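Trypsin-resistant surface T6 protein (Streptococcus pyogenes serotype M6, PDB 4P0D) forms the backbone subunit of the serotype M6 pilus, probably polymerised by sortase into the fibre shaft displayed on the streptococcal cell wall. Local coordinates at residues Gly65-Lys70 with Ile97-Gly102. The protein carries 1 engineered substitution. Numbering follows the deposited sequence.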
loop_
_atom_site.group_PDB
_atom_site.type_symbol
_atom_site.label_atom_id
_atom_site.label_comp_id
_atom_site.label_asym_id
_atom_site.label_seq_id
_atom_site.Cartn_x
_atom_site.Cartn_y
_atom_site.Cartn_z
ATOM N N GLY A 65 20.491 -25.101 7.672
ATOM C CA GLY A 65 20.447 -26.562 7.818
ATOM C C GLY A 65 19.520 -27.006 8.922
ATOM O O GLY A 65 18.833 -28.015 8.802
ATOM N N ILE A 66 19.497 -26.242 10.012
ATOM C CA ILE A 66 18.600 -26.510 11.120
ATOM C C ILE A 66 17.153 -26.393 10.668
ATOM O O ILE A 66 16.305 -27.222 11.020
ATOM C CB ILE A 66 18.880 -25.549 12.300
ATOM C CG1 ILE A 66 20.216 -25.922 12.945
ATOM C CG2 ILE A 66 17.754 -25.596 13.319
ATOM C CD1 ILE A 66 20.653 -25.044 14.087
ATOM N N ASN A 67 16.861 -25.342 9.906
ATOM C CA ASN A 67 15.495 -25.108 9.447
ATOM C C ASN A 67 15.002 -26.069 8.371
ATOM O O ASN A 67 13.812 -26.349 8.309
ATOM C CB ASN A 67 15.334 -23.649 9.012
ATOM C CG ASN A 67 15.083 -22.735 10.189
ATOM O OD1 ASN A 67 14.247 -23.043 11.032
ATOM N ND2 ASN A 67 15.791 -21.617 10.254
ATOM N N THR A 68 15.898 -26.590 7.538
ATOM C CA THR A 68 15.493 -27.671 6.618
ATOM C C THR A 68 15.381 -29.017 7.314
ATOM O O THR A 68 14.671 -29.903 6.846
ATOM C CB THR A 68 16.478 -27.888 5.464
ATOM O OG1 THR A 68 17.739 -28.328 5.972
ATOM C CG2 THR A 68 16.659 -26.625 4.635
ATOM N N GLY A 69 16.092 -29.183 8.422
ATOM C CA GLY A 69 16.164 -30.479 9.091
ATOM C C GLY A 69 17.402 -31.278 8.723
ATOM O O GLY A 69 17.610 -32.351 9.278
ATOM N N LYS A 70 18.225 -30.772 7.802
ATOM C CA LYS A 70 19.496 -31.429 7.415
ATOM C C LYS A 70 20.496 -31.553 8.563
ATOM O O LYS A 70 21.255 -32.528 8.642
ATOM C CB LYS A 70 20.178 -30.653 6.287
ATOM N N ILE A 97 23.165 -22.251 18.286
ATOM C CA ILE A 97 22.679 -21.203 17.394
ATOM C C ILE A 97 21.385 -20.700 18.000
ATOM O O ILE A 97 20.502 -21.494 18.292
ATOM C CB ILE A 97 22.379 -21.761 15.992
ATOM C CG1 ILE A 97 23.675 -22.234 15.322
ATOM C CG2 ILE A 97 21.678 -20.715 15.122
ATOM C CD1 ILE A 97 24.738 -21.168 15.168
ATOM N N ALA A 98 21.273 -19.384 18.184
ATOM C CA ALA A 98 20.020 -18.791 18.620
ATOM C C ALA A 98 19.330 -18.143 17.428
ATOM O O ALA A 98 19.968 -17.420 16.662
ATOM C CB ALA A 98 20.283 -17.779 19.724
ATOM N N LEU A 99 18.045 -18.445 17.257
ATOM C CA LEU A 99 17.187 -17.750 16.304
ATOM C C LEU A 99 16.085 -16.961 17.034
ATOM O O LEU A 99 15.376 -17.497 17.920
ATOM C CB LEU A 99 16.547 -18.716 15.299
ATOM C CG LEU A 99 17.527 -19.527 14.431
ATOM C CD1 LEU A 99 16.754 -20.491 13.533
ATOM C CD2 LEU A 99 18.440 -18.634 13.595
ATOM N N LEU A 100 15.948 -15.697 16.636
ATOM C CA LEU A 100 14.903 -14.812 17.148
ATOM C C LEU A 100 13.872 -14.601 16.032
ATOM O O LEU A 100 14.214 -14.065 14.957
ATOM C CB LEU A 100 15.502 -13.477 17.603
ATOM C CG LEU A 100 16.518 -13.534 18.763
ATOM C CD1 LEU A 100 17.950 -13.689 18.258
ATOM C CD2 LEU A 100 16.437 -12.275 19.613
ATOM N N THR A 101 12.641 -15.048 16.273
ATOM C CA THR A 101 11.592 -15.096 15.240
ATOM C C THR A 101 10.319 -14.465 15.761
ATOM O O THR A 101 10.177 -14.244 16.959
ATOM C CB THR A 101 11.225 -16.546 14.852
ATOM O OG1 THR A 101 10.894 -17.282 16.031
ATOM C CG2 THR A 101 12.355 -17.224 14.157
ATOM N N GLY A 102 9.414 -14.138 14.838
ATOM C CA GLY A 102 8.082 -13.658 15.171
ATOM C C GLY A 102 7.946 -12.359 15.957
ATOM O O GLY A 102 6.946 -12.173 16.631
#
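Where the last turn of helix 56-68 lies over strand 94-101, Ile66 and Asn67 of the helix meet Ile97 and Leu99 of the strand, a worked example of a helix laid over part of a beta domain. Ile66 reaches toward the strand with its terminal methyl, CD1, which stops 4.2 Å from CB of Ile97. Its extended outer torsion (chi2 178°) carries that methyl away from the helix axis, and the two isoleucines meet at a slant through apolar surface alone. Two residues along the strand, Leu99 points to the same side, and its CD1 methyl lies against the amide nitrogen of Asn67, ND2, at 3.6 Å, a van der Waals contact; one side chain extends from the strand and the other from the helix to meet it. This helix-on-strand packing belongs to the Ig-like N-terminal domain of the pilin, in which strand 94-101 runs between strands 20-31 and 108-116, antiparallel to both. Ile59, Ile62 and Ala63 from earlier turns of the helix continue the cover over Ile97 and Leu99. Asn67 is partly exposed, and a polar partner of its ND2 is Thr289 OG1, through a weak hydrogen bond. Just beyond, the helix ends: Thr68 OG1 donates back to Gly65 O over 3.1 Å, approaching from above the carbonyl plane, while Gly69 leaves the helical path with a positive phi of 97°.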